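Local coordinates for protein polyketide biosynthesis 3-hydroxy-3-methylglutaryl-ACP synthase PksG (Bacillus subtilis, PDB 4YXT) that catalyses the aldol condensation of acetyl-ACP with a carrier-bound beta-ketothioester intermediate during synthesis of the antibiotic bacillaene, at residues 35-39 with 252-258; 197-201 with 326-330; 45-49 with 385-389; 143-147 with 203-209. The protein carries 1 engineered substitution. All coordinates share one frame; numbering follows the deposited sequence.

Contact 1 (35-39 with 252-258); sequences ENLLM and PFGGMVK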
loop_
_atom_site.group_PDB
_atom_site.type_symbol
_atom_site.label_atom_id
_atom_site.label_comp_id
_atom_site.label_asym_id
_atom_site.label_seq_id
_atom_site.Cartn_x
_atom_site.Cartn_y
_atom_site.Cartn_z
ATOM N N GLU A 35 -8.360 34.749 -1.292
ATOM C CA GLU A 35 -9.620 34.617 -2.032
ATOM C C GLU A 35 -9.405 33.791 -3.288
ATOM O O GLU A 35 -10.318 33.138 -3.794
ATOM C CB GLU A 35 -10.205 36.000 -2.400
ATOM C CG GLU A 35 -10.706 36.805 -1.207
ATOM C CD GLU A 35 -11.464 38.092 -1.573
ATOM O OE1 GLU A 35 -11.777 38.871 -0.649
ATOM O OE2 GLU A 35 -11.786 38.341 -2.751
ATOM N N ASN A 36 -8.190 33.831 -3.801
ATOM C CA ASN A 36 -7.844 33.043 -4.970
ATOM C C ASN A 36 -7.736 31.549 -4.702
ATOM O O ASN A 36 -7.935 30.785 -5.591
ATOM C CB ASN A 36 -6.572 33.586 -5.598
ATOM C CG ASN A 36 -6.846 34.822 -6.441
ATOM O OD1 ASN A 36 -7.627 34.767 -7.405
ATOM N ND2 ASN A 36 -6.213 35.948 -6.085
ATOM N N LEU A 37 -7.438 31.139 -3.482
ATOM C CA LEU A 37 -7.573 29.712 -3.065
ATOM C C LEU A 37 -8.963 29.091 -3.365
ATOM O O LEU A 37 -9.073 27.945 -3.852
ATOM C CB LEU A 37 -7.352 29.606 -1.580
ATOM C CG LEU A 37 -6.069 30.245 -1.061
ATOM C CD1 LEU A 37 -6.011 30.063 0.443
ATOM C CD2 LEU A 37 -4.843 29.646 -1.758
ATOM N N LEU A 38 -10.012 29.863 -3.070
ATOM C CA LEU A 38 -11.408 29.475 -3.266
ATOM C C LEU A 38 -11.834 28.443 -2.237
ATOM O O LEU A 38 -12.407 27.420 -2.584
ATOM C CB LEU A 38 -11.665 28.939 -4.686
ATOM C CG LEU A 38 -11.380 29.792 -5.922
ATOM C CD1 LEU A 38 -11.812 29.060 -7.198
ATOM C CD2 LEU A 38 -12.014 31.171 -5.929
ATOM N N MET A 39 -11.545 28.705 -0.982
ATOM C CA MET A 39 -11.843 27.778 0.111
ATOM C C MET A 39 -12.715 28.463 1.172
ATOM O O MET A 39 -12.679 29.664 1.296
ATOM C CB MET A 39 -10.533 27.249 0.689
ATOM C CG MET A 39 -9.748 26.397 -0.324
ATOM S SD MET A 39 -10.658 25.009 -1.096
ATOM C CE MET A 39 -9.892 23.625 -0.241
ATOM N N PRO A 252 -6.503 20.074 -4.103
ATOM C CA PRO A 252 -5.866 20.539 -2.877
ATOM C C PRO A 252 -6.407 21.899 -2.451
ATOM O O PRO A 252 -6.426 22.215 -1.263
ATOM C CB PRO A 252 -4.390 20.620 -3.243
ATOM C CG PRO A 252 -4.336 20.773 -4.717
ATOM C CD PRO A 252 -5.614 20.191 -5.273
ATOM N N PHE A 253 -6.819 22.702 -3.425
ATOM C CA PHE A 253 -7.706 23.856 -3.182
ATOM C C PHE A 253 -8.382 24.192 -4.492
ATOM O O PHE A 253 -7.897 23.850 -5.531
ATOM C CB PHE A 253 -6.988 25.058 -2.560
ATOM C CG PHE A 253 -5.728 25.462 -3.253
ATOM C CD1 PHE A 253 -4.543 24.754 -3.044
ATOM C CD2 PHE A 253 -5.707 26.551 -4.100
ATOM C CE1 PHE A 253 -3.369 25.127 -3.669
ATOM C CE2 PHE A 253 -4.524 26.920 -4.745
ATOM C CZ PHE A 253 -3.355 26.225 -4.512
ATOM N N GLY A 254 -9.540 24.811 -4.414
ATOM C CA GLY A 254 -10.314 25.133 -5.599
ATOM C C GLY A 254 -9.585 25.918 -6.657
ATOM O O GLY A 254 -9.798 25.715 -7.865
ATOM N N GLY A 255 -8.750 26.840 -6.208
ATOM C CA GLY A 255 -8.013 27.706 -7.118
ATOM C C GLY A 255 -7.022 26.954 -7.969
ATOM O O GLY A 255 -6.827 27.317 -9.108
ATOM N N MET A 256 -6.430 25.890 -7.423
ATOM C CA MET A 256 -5.509 25.010 -8.169
ATOM C C MET A 256 -6.267 24.385 -9.331
ATOM O O MET A 256 -5.856 24.417 -10.482
ATOM C CB MET A 256 -4.977 23.894 -7.253
ATOM C CG MET A 256 -4.080 22.867 -7.941
ATOM S SD MET A 256 -2.465 23.614 -8.212
ATOM C CE MET A 256 -1.804 23.483 -6.544
ATOM N N VAL A 257 -7.441 23.872 -9.025
ATOM C CA VAL A 257 -8.212 23.213 -10.033
ATOM C C VAL A 257 -8.715 24.149 -11.161
ATOM O O VAL A 257 -8.737 23.799 -12.364
ATOM C CB VAL A 257 -9.342 22.460 -9.346
ATOM C CG1 VAL A 257 -10.255 21.845 -10.387
ATOM C CG2 VAL A 257 -8.722 21.399 -8.445
ATOM N N LYS A 258 -9.184 25.312 -10.781
ATOM C CA LYS A 258 -9.573 26.303 -11.794
ATOM C C LYS A 258 -8.412 26.675 -12.702
ATOM O O LYS A 258 -8.580 26.791 -13.890
ATOM C CB LYS A 258 -10.143 27.557 -11.162
ATOM C CG LYS A 258 -10.805 28.473 -12.176
ATOM C CD LYS A 258 -11.540 29.582 -11.453
ATOM C CE LYS A 258 -11.938 30.712 -12.391
ATOM N NZ LYS A 258 -13.283 31.249 -12.005
#

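Contact 2 (197-201 with 326-330); sequences EVMDT and YGSGC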
loop_
_atom_site.group_PDB
_atom_site.type_symbol
_atom_site.label_atom_id
_atom_site.label_comp_id
_atom_site.label_asym_id
_atom_site.label_seq_id
_atom_site.Cartn_x
_atom_site.Cartn_y
_atom_site.Cartn_z
ATOM N N GLU A 197 10.040 10.301 -10.211
ATOM C CA GLU A 197 10.440 10.833 -8.919
ATOM C C GLU A 197 10.643 12.327 -8.950
ATOM O O GLU A 197 11.416 12.804 -9.712
ATOM C CB GLU A 197 11.694 10.168 -8.414
ATOM C CG GLU A 197 11.896 10.357 -6.941
ATOM C CD GLU A 197 12.642 11.641 -6.608
ATOM O OE1 GLU A 197 13.501 12.042 -7.421
ATOM O OE2 GLU A 197 12.349 12.241 -5.525
ATOM N N VAL A 198 9.931 13.047 -8.111
ATOM C CA VAL A 198 10.134 14.493 -7.918
ATOM C C VAL A 198 9.928 14.802 -6.452
ATOM O O VAL A 198 9.111 14.172 -5.800
ATOM C CB VAL A 198 9.090 15.355 -8.665
ATOM C CG1 VAL A 198 9.533 15.598 -10.062
ATOM C CG2 VAL A 198 7.707 14.734 -8.649
ATOM N N MET A 199 10.670 15.755 -5.922
ATOM C CA MET A 199 10.587 16.045 -4.499
ATOM C C MET A 199 9.702 17.242 -4.254
ATOM O O MET A 199 10.148 18.202 -3.672
ATOM C CB MET A 199 11.970 16.362 -3.934
ATOM C CG MET A 199 12.813 15.144 -3.601
ATOM S SD MET A 199 12.183 13.977 -2.354
ATOM C CE MET A 199 12.144 15.003 -0.890
ATOM N N ASP A 200 8.444 17.184 -4.638
ATOM C CA ASP A 200 7.595 18.370 -4.520
ATOM C C ASP A 200 6.994 18.518 -3.134
ATOM O O ASP A 200 6.983 19.617 -2.566
ATOM C CB ASP A 200 6.545 18.461 -5.641
ATOM C CG ASP A 200 5.720 17.179 -5.819
ATOM O OD1 ASP A 200 6.194 16.092 -5.469
ATOM O OD2 ASP A 200 4.583 17.280 -6.295
ATOM N N THR A 201 6.494 17.428 -2.576
ATOM C CA THR A 201 6.027 17.450 -1.219
ATOM C C THR A 201 6.137 16.034 -0.632
ATOM O O THR A 201 6.003 15.035 -1.350
ATOM C CB THR A 201 4.565 17.944 -1.093
ATOM O OG1 THR A 201 3.693 16.846 -1.294
ATOM C CG2 THR A 201 4.184 19.064 -2.080
ATOM N N TYR A 326 -3.668 12.988 -8.765
ATOM C CA TYR A 326 -2.281 13.363 -8.611
ATOM C C TYR A 326 -1.853 13.100 -7.203
ATOM O O TYR A 326 -2.523 13.459 -6.270
ATOM C CB TYR A 326 -2.056 14.853 -8.868
ATOM C CG TYR A 326 -0.582 15.247 -8.662
ATOM C CD1 TYR A 326 -0.152 15.879 -7.515
ATOM C CD2 TYR A 326 0.383 14.947 -9.646
ATOM C CE1 TYR A 326 1.194 16.204 -7.338
ATOM C CE2 TYR A 326 1.720 15.262 -9.464
ATOM C CZ TYR A 326 2.113 15.893 -8.307
ATOM O OH TYR A 326 3.443 16.145 -8.142
ATOM N N GLY A 327 -0.678 12.563 -7.054
ATOM C CA GLY A 327 -0.043 12.602 -5.776
ATOM C C GLY A 327 1.381 13.024 -5.947
ATOM O O GLY A 327 2.035 12.668 -6.928
ATOM N N SER A 328 1.871 13.754 -4.955
ATOM C CA SER A 328 3.242 14.130 -4.868
ATOM C C SER A 328 4.163 12.989 -4.890
ATOM O O SER A 328 3.861 11.960 -4.314
ATOM C CB SER A 328 3.485 14.847 -3.531
ATOM O OG SER A 328 2.916 16.110 -3.599
ATOM N N GLY A 329 5.342 13.180 -5.471
ATOM C CA GLY A 329 6.383 12.197 -5.264
ATOM C C GLY A 329 7.076 11.570 -6.452
ATOM O O GLY A 329 8.291 11.374 -6.353
ATOM N N CYS A 330 6.371 11.224 -7.558
ATOM C CA CYS A 330 4.973 11.521 -7.811
ATOM C C CYS A 330 4.376 10.429 -8.715
ATOM O O CYS A 330 5.115 9.706 -9.361
ATOM C CB CYS A 330 4.817 12.832 -8.553
ATOM S SG CYS A 330 4.899 12.727 -10.384
#

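Contact 3 (45-49 with 385-389); sequences ALPYE and KLDFE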
loop_
_atom_site.group_PDB
_atom_site.type_symbol
_atom_site.label_atom_id
_atom_site.label_comp_id
_atom_site.label_asym_id
_atom_site.label_seq_id
_atom_site.Cartn_x
_atom_site.Cartn_y
_atom_site.Cartn_z
ATOM N N ALA A 45 -9.580 17.578 12.522
ATOM C CA ALA A 45 -9.568 16.375 13.341
ATOM C C ALA A 45 -9.277 16.732 14.815
ATOM O O ALA A 45 -8.340 17.479 15.119
ATOM C CB ALA A 45 -8.518 15.388 12.840
ATOM N N LEU A 46 -10.080 16.161 15.708
ATOM C CA LEU A 46 -9.902 16.307 17.136
ATOM C C LEU A 46 -9.021 15.187 17.705
ATOM O O LEU A 46 -8.840 14.127 17.071
ATOM C CB LEU A 46 -11.266 16.278 17.805
ATOM C CG LEU A 46 -12.242 17.303 17.223
ATOM C CD1 LEU A 46 -13.685 16.802 17.132
ATOM C CD2 LEU A 46 -12.145 18.543 18.070
ATOM N N PRO A 47 -8.473 15.412 18.911
ATOM C CA PRO A 47 -7.591 14.464 19.576
ATOM C C PRO A 47 -8.137 13.042 19.675
ATOM O O PRO A 47 -7.356 12.087 19.723
ATOM C CB PRO A 47 -7.455 15.077 20.977
ATOM C CG PRO A 47 -7.477 16.533 20.701
ATOM C CD PRO A 47 -8.527 16.689 19.649
ATOM N N TYR A 48 -9.455 12.887 19.712
ATOM C CA TYR A 48 -10.039 11.563 19.818
ATOM C C TYR A 48 -10.561 11.070 18.457
ATOM O O TYR A 48 -11.446 10.240 18.374
ATOM C CB TYR A 48 -11.123 11.525 20.902
ATOM C CG TYR A 48 -12.015 12.715 20.929
ATOM C CD1 TYR A 48 -11.833 13.747 21.862
ATOM C CD2 TYR A 48 -13.037 12.841 20.002
ATOM C CE1 TYR A 48 -12.686 14.851 21.866
ATOM C CE2 TYR A 48 -13.877 13.925 19.999
ATOM C CZ TYR A 48 -13.708 14.920 20.926
ATOM O OH TYR A 48 -14.589 15.972 20.870
ATOM N N GLU A 49 -10.034 11.635 17.385
ATOM C CA GLU A 49 -10.282 11.089 16.070
ATOM C C GLU A 49 -8.921 10.711 15.558
ATOM O O GLU A 49 -7.903 11.233 16.021
ATOM C CB GLU A 49 -10.934 12.093 15.191
ATOM C CG GLU A 49 -12.298 12.511 15.679
ATOM C CD GLU A 49 -12.840 13.611 14.826
ATOM O OE1 GLU A 49 -12.285 14.739 14.867
ATOM O OE2 GLU A 49 -13.774 13.312 14.068
ATOM N N LYS A 385 -4.980 8.013 27.852
ATOM C CA LYS A 385 -6.446 7.957 27.888
ATOM C C LYS A 385 -6.972 9.305 27.413
ATOM O O LYS A 385 -6.454 10.338 27.791
ATOM C CB LYS A 385 -6.980 7.551 29.268
ATOM N N LEU A 386 -7.977 9.285 26.550
ATOM C CA LEU A 386 -8.564 10.510 26.003
ATOM C C LEU A 386 -9.830 10.976 26.737
ATOM O O LEU A 386 -10.525 10.170 27.362
ATOM C CB LEU A 386 -8.858 10.313 24.506
ATOM C CG LEU A 386 -7.551 10.410 23.709
ATOM C CD1 LEU A 386 -7.325 9.160 22.896
ATOM C CD2 LEU A 386 -7.495 11.664 22.857
ATOM N N ASP A 387 -10.109 12.278 26.639
ATOM C CA ASP A 387 -11.290 12.894 27.261
ATOM C C ASP A 387 -12.186 13.560 26.245
ATOM O O ASP A 387 -11.854 14.573 25.636
ATOM C CB ASP A 387 -10.910 13.921 28.328
ATOM C CG ASP A 387 -12.107 14.765 28.761
ATOM O OD1 ASP A 387 -13.083 14.236 29.367
ATOM O OD2 ASP A 387 -12.092 15.964 28.422
ATOM N N PHE A 388 -13.366 12.983 26.102
ATOM C CA PHE A 388 -14.332 13.457 25.169
ATOM C C PHE A 388 -14.948 14.776 25.609
ATOM O O PHE A 388 -15.910 15.215 25.018
ATOM C CB PHE A 388 -15.410 12.389 24.992
ATOM C CG PHE A 388 -14.895 11.083 24.436
ATOM C CD1 PHE A 388 -13.848 11.055 23.518
ATOM C CD2 PHE A 388 -15.478 9.883 24.816
ATOM C CE1 PHE A 388 -13.393 9.861 23.008
ATOM C CE2 PHE A 388 -15.024 8.682 24.305
ATOM C CZ PHE A 388 -13.983 8.673 23.395
ATOM N N GLU A 389 -14.394 15.408 26.641
ATOM C CA GLU A 389 -14.876 16.706 27.147
ATOM C C GLU A 389 -13.828 17.821 26.969
ATOM O O GLU A 389 -14.052 18.949 27.390
ATOM C CB GLU A 389 -15.269 16.592 28.638
ATOM C CG GLU A 389 -16.248 15.467 28.983
ATOM C CD GLU A 389 -17.692 15.769 28.618
ATOM O OE1 GLU A 389 -18.578 14.998 29.043
ATOM O OE2 GLU A 389 -17.961 16.769 27.918
#

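Contact 4 (143-147 with 203-209); sequences SDISR and RPIPDSE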
loop_
_atom_site.group_PDB
_atom_site.type_symbol
_atom_site.label_atom_id
_atom_site.label_comp_id
_atom_site.label_asym_id
_atom_site.label_seq_id
_atom_site.Cartn_x
_atom_site.Cartn_y
_atom_site.Cartn_z
ATOM N N SER A 143 -8.410 7.780 3.834
ATOM C CA SER A 143 -8.490 8.498 5.131
ATOM C C SER A 143 -7.168 9.249 5.402
ATOM O O SER A 143 -6.106 8.641 5.531
ATOM C CB SER A 143 -8.744 7.456 6.251
ATOM O OG SER A 143 -9.253 8.003 7.490
ATOM N N ASP A 144 -7.222 10.573 5.471
ATOM C CA ASP A 144 -6.055 11.403 5.763
ATOM C C ASP A 144 -6.431 12.580 6.661
ATOM O O ASP A 144 -7.547 13.109 6.568
ATOM C CB ASP A 144 -5.393 11.974 4.499
ATOM C CG ASP A 144 -4.368 11.012 3.866
ATOM O OD1 ASP A 144 -3.486 10.475 4.594
ATOM O OD2 ASP A 144 -4.480 10.785 2.623
ATOM N N ILE A 145 -5.462 12.942 7.517
ATOM C CA ILE A 145 -5.536 14.007 8.493
ATOM C C ILE A 145 -4.289 14.868 8.309
ATOM O O ILE A 145 -3.184 14.355 8.400
ATOM C CB ILE A 145 -5.474 13.467 9.925
ATOM C CG1 ILE A 145 -6.796 12.801 10.368
ATOM C CG2 ILE A 145 -5.233 14.617 10.909
ATOM C CD1 ILE A 145 -7.290 11.637 9.566
ATOM N N SER A 146 -4.463 16.160 8.046
ATOM C CA SER A 146 -3.341 17.104 8.099
ATOM C C SER A 146 -2.760 17.257 9.506
ATOM O O SER A 146 -3.450 17.053 10.489
ATOM C CB SER A 146 -3.776 18.472 7.620
ATOM O OG SER A 146 -4.293 18.335 6.336
ATOM N N ARG A 147 -1.520 17.717 9.573
ATOM C CA ARG A 147 -0.718 17.725 10.796
ATOM C C ARG A 147 -0.192 19.119 11.203
ATOM O O ARG A 147 0.402 19.856 10.400
ATOM C CB ARG A 147 0.435 16.721 10.652
ATOM C CG ARG A 147 1.521 17.028 9.621
ATOM C CD ARG A 147 1.017 17.274 8.215
ATOM N NE ARG A 147 0.544 18.654 8.044
ATOM C CZ ARG A 147 -0.075 19.119 6.953
ATOM N NH1 ARG A 147 -0.286 18.323 5.916
ATOM N NH2 ARG A 147 -0.482 20.396 6.905
ATOM N N ARG A 203 6.310 13.735 3.541
ATOM C CA ARG A 203 6.117 13.604 5.010
ATOM C C ARG A 203 7.245 12.770 5.656
ATOM O O ARG A 203 7.052 11.628 6.138
ATOM C CB ARG A 203 4.765 13.019 5.330
ATOM C CG ARG A 203 3.605 13.931 4.951
ATOM C CD ARG A 203 2.292 13.362 5.505
ATOM N NE ARG A 203 1.210 14.340 5.522
ATOM C CZ ARG A 203 0.028 14.157 6.124
ATOM N NH1 ARG A 203 -0.250 13.001 6.732
ATOM N NH2 ARG A 203 -0.903 15.120 6.086
ATOM N N PRO A 204 8.448 13.356 5.677
ATOM C CA PRO A 204 9.575 12.604 6.101
ATOM C C PRO A 204 9.702 12.497 7.591
ATOM O O PRO A 204 10.495 11.684 8.052
ATOM C CB PRO A 204 10.751 13.385 5.521
ATOM C CG PRO A 204 10.256 14.748 5.344
ATOM C CD PRO A 204 8.772 14.759 5.407
ATOM N N ILE A 205 8.956 13.311 8.328
ATOM C CA ILE A 205 9.021 13.320 9.802
ATOM C C ILE A 205 7.639 12.980 10.326
ATOM O O ILE A 205 6.669 13.383 9.725
ATOM C CB ILE A 205 9.479 14.713 10.306
ATOM C CG1 ILE A 205 10.999 14.810 10.210
ATOM C CG2 ILE A 205 9.007 15.002 11.731
ATOM C CD1 ILE A 205 11.726 13.887 11.173
ATOM N N PRO A 206 7.536 12.206 11.428
ATOM C CA PRO A 206 6.170 11.921 11.805
ATOM C C PRO A 206 5.464 13.196 12.275
ATOM O O PRO A 206 6.109 14.084 12.850
ATOM C CB PRO A 206 6.314 10.891 12.934
ATOM C CG PRO A 206 7.704 10.368 12.821
ATOM C CD PRO A 206 8.498 11.502 12.288
ATOM N N ASP A 207 4.161 13.258 12.009
ATOM C CA ASP A 207 3.274 14.394 12.329
ATOM C C ASP A 207 3.693 15.717 11.630
ATOM O O ASP A 207 3.276 16.814 12.035
ATOM C CB ASP A 207 3.105 14.541 13.862
ATOM C CG ASP A 207 2.450 13.302 14.506
ATOM O OD1 ASP A 207 1.419 12.851 13.961
ATOM O OD2 ASP A 207 2.945 12.771 15.539
ATOM N N SER A 208 4.443 15.596 10.529
ATOM C CA SER A 208 4.968 16.775 9.829
ATOM C C SER A 208 5.028 16.657 8.313
ATOM O O SER A 208 5.304 15.596 7.775
ATOM C CB SER A 208 6.363 17.090 10.341
ATOM O OG SER A 208 6.873 18.218 9.645
ATOM N N GLU A 209 4.843 17.788 7.641
ATOM C CA GLU A 209 4.907 17.893 6.185
ATOM C C GLU A 209 6.054 18.768 5.667
ATOM O O GLU A 209 6.474 19.674 6.363
ATOM C CB GLU A 209 3.606 18.502 5.708
ATOM C CG GLU A 209 3.355 18.388 4.210
ATOM C CD GLU A 209 2.177 17.506 3.854
ATOM O OE1 GLU A 209 1.565 16.850 4.745
ATOM O OE2 GLU A 209 1.862 17.494 2.660
#

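Contact 1 (35-39 with 252-258)
M39 lays its thioether across F253 at about a right angle: CG of M39 rests 3.8 Å from CB of F253. The bend at chi2 (-53°) turns the sulfur toward the start of helix 254-267, where the amide of G254 points at SD of M39 in a weak, fairly straight hydrogen bond of 3.5 Å. Chi3 (-107°) then directs CE past CA of F253 toward the carbonyl oxygen of P252. L37 reaches the same phenyl ring with one methyl, its CD2 lying 4.0 Å from CD2 of F253. The carbonyl oxygen of L37 also meets that ring, at its edge and in its plane, and M256 CB sits over one face.

Here the end of helix 31-37 runs into the beginning of helix 254-267. F253 holds the N-cap position of the latter, and L38 ends the former by turning to positive phi. The L37 carbonyl accepts the amide of G255 at 2.6 Å, with the N-H approaching from above the carbonyl plane. The two segments meet closely here, the bare backbone of G254 and G255 lying against the end of the first helix: the carbonyl oxygen of N36 receives a CA-H...O contact from G255 CA at 3.4 Å.

L38 covers the same two glycines with CB, CG and CD1, and its CD1 lies 4.3 Å from CD of K258. The extended K258 chain continues to F280, with which its ammonium makes a cation-pi contact. At the other end, P252 lies near H250, a proton donor/acceptor by similarity.

Contact 2 (197-201 with 326-330)
D200 spreads its carboxylate over three residues of 326-330. OD2 takes a very short hydrogen bond, 2.4 Å, from the phenol OH of Y326; this oxygen lies at the edge of the tyrosine ring and in its plane, with the carboxylate turned 77° from that ring. OD1 receives a weak bond from the amide of G329 at 3.0 Å. CG of D200 stands between its own backbone N and carbonyl carbon (chi1 51°), which carries the carboxylate in toward the other segment. Beside it T201 OG1 and S328 OG share a hydrogen bond of 2.5 Å in which either may donate, and S328 OG also lies near D200 OD2.

A backbone bond holds the segments side by side: V198 N binds G329 O at 2.9 Å, coming from above the carbonyl plane. The methyl CG2 of V198 presses on CB of C330 at 3.5 Å, tighter than usual for carbons. G329 has positive phi (126°), and a cis peptide follows it. K89 of the second subunit bonds G329 O and pairs with the carboxylate of E197.

S219 hydrogen-bonds the phenol of Y326 and, weakly, D200 OD2. Y326 lies close to H250, and S328 close to C114, by similarity the proton donor/acceptor and the acylated cysteine, so 326-330 probably lines the active site of the thiolase-like fold. Residues 328-330 connect strands 319-327 and 331-339 of the central sheet, with helix 213-234 packed against D200, T201, Y326 and C330.

Contact 3 (45-49 with 385-389)
Y48 and F388 form a T-shaped aromatic pair that joins a type I beta turn, L46 to E49, to the loop leading into helix 392-397. The edge of F388 faces the Y48 ring, with centroids 5.2 Å apart and planes at 84°. CD1 of F388 stands over that face, displaced toward the rim on the CG side, and CE1 reaches further, to 3.5 Å from CB of Y48. L46 CB covers the opposite face, so the tyrosine is sandwiched between its own turn and the incoming phenyl. Its chi1 of 41° swings the ring toward 385-389.

Aliphatic contacts come from a single methyl of L386. Its CD2 packs against the side chains of P47 (CB, 3.9 Å) and Y48 (CB, 4.1 Å), and nestles close to the carbonyl oxygen of P47.

No hydrogen bond crosses between the two segments. Those within 45-49 hold the turn: E49 N returns to L46 O, and L46 N runs almost straight (174°) to OE1 of E49, on its anti lone pair, 2.8 Å away.

Strand 403-410 backs both loops, for Y48 bonds through its backbone to L406 and L386 to E407, while the ring of F405 meets that of Y48. The contact lies near the surface, away from the active site, and ties N-terminal and C-terminal parts of the chain. Y48 OH, buried by the contact, has no polar partner in the model.

Contact 4 (143-147 with 203-209)
R147 sends CG between its backbone N and carbonyl carbon (chi1 67°), then bends at chi2 and chi3, folding the guanidinium back over E209; the residue is poorly ordered, so its distances are approximate. R203 instead runs extended from CG to NE, with its flat end directed toward the same carboxylate. The two guanidinium planes stand 85° apart, and one oxygen, E209 OE1, serves both: R147 NH1 lies 2.6 Å away in a salt bridge whose hydrogen bond is weak, while R203 NE binds it at 2.7 Å, in the guanidinium plane but from above the carboxylate plane. Because this carboxylate is shared, the 3.3 Å approach of R147 NH1 to R203 NH2 is probably eased. CB of E209 covers one face of the R147 guanidinium.

R203 and E209 lie on the two strands of a hairpin, 201-205 and 208-211, joined by a type II turn, and face the end of strand 137-145. R203 NH2 also gives I145 O a weak bond at 3.3 Å, and NH1 bonds the carbonyl of A82, an engineered residue at a position that is a proton donor/acceptor by similarity. At the hairpin turn, D207 O lies against CG of R147. The backbone amide of R203 binds D86 of the second subunit.

Contacts 2 and 4 are neighbours: their centres lie 15 Å apart, residues 197-201 run almost directly into 203-209, and both reach the nine-stranded mixed sheet and the second subunit. Contact 4 touches contact 3 through A45 CB and I145 CG2, 3.9 Å apart, with centres about 18 Å apart. Contact 1 lies about 19 Å from contact 2 and 31 Å from contact 3, centre to centre. Along the chain, contact 4 is nested inside the loops closed by contacts 1 and 3, and contact 2 in that of contact 3; the pairs 1 and 2, 1 and 3, and 2 and 4 alternate. Contacts 1, 2 and 4 each lie near residues catalytic by similarity, whereas contact 3 joins loops farther out.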